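PDB 1Y13: 6-pyruvoyl tetrahydropterin synthase from Plasmodium falciparum, which belongs to the 6-pyruvoyl tetrahydropterin synthase family of pterin enzymes and binds zinc and biopterin in this six-chain assembly. Local coordinates for residues A[132-135]-A[136-139]. Numbering follows the deposited sequence.
Sequences HSST and EEIG. With BIO (biopterin), chain E.
Helix 135-150 starts here, with Ser134 as its N-cap. Ser134 OG accepts the backbone N-H of Glu137 at 3.2 Å. A chi1 of 69° turns the Ser134 hydroxyl forward to this N-H of the first turn. The same hydroxyl donates to Gly67 O of the second subunit. The first helical backbone bonds follow, from Ile138 N to Ser134 O and from Gly139 N to Thr135 O, each 2.8 Å.

Glu137 turns back along the loop and grips His132 twice. Its OE2 meets the ring edge at ND1, 2.7 Å away, on the syn side of the carboxylate but tilted out of both planes. The ring and carboxylate planes stand almost perpendicular, 89° apart. OE1 accepts His132 N at 3.0 Å from above the carboxylate plane, and Lys131 N as well. This His-carboxylate pair ties the loop after strand 125-128 to the helix. Between His132 and Ser134, Ser133 is the centre of an inverse gamma turn, and its OG is hydrogen-bonded to the zinc ligand His37.

Glu136 belongs to the biopterin pocket. Its chain bends at chi2 (95°), and the carboxylate faces the pterin with both oxygens. OE1 takes the hydrogen of biopterin N3 at 3.0 Å, while OE2 takes one from N2 at 2.7 Å. Val69 N of the second subunit also donates to OE2. Biopterin itself is hydrogen-bonded to Ile70 O and Phe72 N of that subunit, which places the pocket between subunits. Ile138 CD1 packs 3.6 Å from Ser133 O, and the same side chain touches Phe33 and Ile91.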
ATOM      1  N   HIS A 132      16.925 -18.629 -18.262  1.00 56.24           N
ATOM      2  CA  HIS A 132      15.829 -19.002 -17.377  1.00 56.60           C
ATOM      3  C   HIS A 132      14.830 -17.858 -17.295  1.00 56.31           C
ATOM      4  O   HIS A 132      15.212 -16.699 -17.328  1.00 54.61           O
ATOM      5  CB  HIS A 132      16.312 -19.313 -15.958  1.00 48.51           C
ATOM      6  CG  HIS A 132      17.533 -20.157 -15.887  1.00 53.04           C
ATOM      7  ND1 HIS A 132      18.796 -19.653 -16.107  1.00 54.94           N
ATOM      8  CD2 HIS A 132      17.693 -21.472 -15.614  1.00 52.94           C
ATOM      9  CE1 HIS A 132      19.683 -20.623 -15.975  1.00 54.45           C
ATOM     10  NE2 HIS A 132      19.036 -21.737 -15.682  1.00 54.58           N
ATOM     11  N   SER A 133      13.550 -18.189 -17.169  1.00 55.43           N
ATOM     12  CA  SER A 133      12.530 -17.169 -16.962  1.00 56.70           C
ATOM     13  C   SER A 133      12.433 -16.756 -15.485  1.00 56.26           C
ATOM     14  O   SER A 133      11.350 -16.649 -14.925  1.00 57.27           O
ATOM     15  CB  SER A 133      11.162 -17.611 -17.502  1.00 54.13           C
ATOM     16  OG  SER A 133      10.745 -18.830 -16.904  1.00 57.90           O
ATOM     17  N   SER A 134      13.574 -16.532 -14.853  1.00 56.92           N
ATOM     18  CA  SER A 134      13.600 -16.036 -13.494  1.00 55.51           C
ATOM     19  C   SER A 134      13.414 -14.533 -13.552  1.00 56.65           C
ATOM     20  O   SER A 134      13.681 -13.890 -14.568  1.00 57.67           O
ATOM     21  CB  SER A 134      14.930 -16.381 -12.817  1.00 53.24           C
ATOM     22  OG  SER A 134      16.014 -15.639 -13.384  1.00 53.03           O
ATOM     23  N   THR A 135      12.975 -13.979 -12.438  1.00 56.74           N
ATOM     24  CA  THR A 135      12.750 -12.558 -12.256  1.00 56.77           C
ATOM     25  C   THR A 135      14.042 -11.754 -12.466  1.00 57.15           C
ATOM     26  O   THR A 135      14.012 -10.713 -13.130  1.00 56.07           O
ATOM     27  CB  THR A 135      12.124 -12.335 -10.830  1.00 61.60           C
ATOM     28  OG1 THR A 135      11.056 -13.278 -10.654  1.00 66.69           O
ATOM     29  CG2 THR A 135      11.525 -10.982 -10.704  1.00 59.84           C
ATOM     30  N   GLU A 136      15.160 -12.249 -11.917  1.00 55.96           N
ATOM     31  CA  GLU A 136      16.501 -11.708 -12.183  1.00 57.51           C
ATOM     32  C   GLU A 136      16.819 -11.609 -13.675  1.00 57.07           C
ATOM     33  O   GLU A 136      17.203 -10.562 -14.146  1.00 56.69           O
ATOM     34  CB  GLU A 136      17.598 -12.555 -11.506  1.00 53.27           C
ATOM     35  CG  GLU A 136      17.610 -12.518  -9.977  1.00 60.95           C
ATOM     36  CD  GLU A 136      16.844 -13.684  -9.364  1.00 60.19           C
ATOM     37  OE1 GLU A 136      15.772 -14.035  -9.905  1.00 56.74           O
ATOM     38  OE2 GLU A 136      17.326 -14.264  -8.361  1.00 55.54           O
ATOM     39  N   GLU A 137      16.672 -12.707 -14.415  1.00 56.81           N
ATOM     40  CA  GLU A 137      17.015 -12.705 -15.843  1.00 56.46           C
ATOM     41  C   GLU A 137      16.041 -11.894 -16.702  1.00 57.22           C
ATOM     42  O   GLU A 137      16.460 -11.209 -17.637  1.00 56.76           O
ATOM     43  CB  GLU A 137      17.187 -14.133 -16.339  1.00 51.61           C
ATOM     44  CG  GLU A 137      18.445 -14.800 -15.740  1.00 60.63           C
ATOM     45  CD  GLU A 137      18.820 -16.134 -16.391  1.00 65.80           C
ATOM     46  OE1 GLU A 137      18.653 -16.280 -17.620  1.00 75.64           O
ATOM     47  OE2 GLU A 137      19.308 -17.041 -15.680  1.00 70.90           O
ATOM     48  N   ILE A 138      14.741 -11.958 -16.372  1.00 57.75           N
ATOM     49  CA  ILE A 138      13.752 -11.082 -17.003  1.00 57.33           C
ATOM     50  C   ILE A 138      14.117  -9.590 -16.736  1.00 57.19           C
ATOM     51  O   ILE A 138      14.128  -8.770 -17.650  1.00 56.97           O
ATOM     52  CB  ILE A 138      12.303 -11.420 -16.550  1.00 59.44           C
ATOM     53  CG1 ILE A 138      11.894 -12.841 -17.014  1.00 56.59           C
ATOM     54  CG2 ILE A 138      11.313 -10.391 -17.089  1.00 54.30           C
ATOM     55  CD1 ILE A 138      10.617 -13.379 -16.320  1.00 52.28           C
ATOM     56  N   GLY A 139      14.454  -9.255 -15.498  1.00 57.01           N
ATOM     57  CA  GLY A 139      14.957  -7.903 -15.172  1.00 57.43           C
ATOM     58  C   GLY A 139      16.132  -7.401 -16.001  1.00 57.33           C
ATOM     59  O   GLY A 139      16.119  -6.276 -16.512  1.00 56.83           O
TER
HETATM   60  N1  BIO E 175      13.624 -17.243  -6.988  1.00 56.68           N
HETATM   61  N2  BIO E 175      15.332 -15.670  -7.111  1.00 56.08           N
HETATM   62  C2  BIO E 175      14.209 -16.224  -7.647  1.00 57.30           C
HETATM   63  N3  BIO E 175      13.654 -15.797  -8.802  1.00 57.74           N
HETATM   64  C4A BIO E 175      11.853 -17.426  -8.737  1.00 57.36           C
HETATM   65  C8A BIO E 175      12.502 -17.852  -7.480  1.00 55.39           C
HETATM   66  N8  BIO E 175      11.944 -18.892  -6.805  1.00 65.13           N
HETATM   67  C7  BIO E 175      10.834 -19.531  -7.236  1.00 60.89           C
HETATM   68  C6  BIO E 175      10.204 -19.133  -8.396  1.00 57.20           C
HETATM   69  N5  BIO E 175      10.740 -18.104  -9.110  1.00 64.66           N
HETATM   70  C9  BIO E 175       8.959 -19.841  -8.890  1.00 67.94           C
HETATM   71  O9  BIO E 175       8.816 -19.781 -10.360  1.00 57.58           O
HETATM   72  C10 BIO E 175       7.635 -19.353  -8.208  1.00 76.80           C
HETATM   73  O10 BIO E 175       7.001 -18.320  -8.989  1.00 60.99           O
HETATM   74  C11 BIO E 175       7.749 -18.855  -6.755  1.00 78.44           C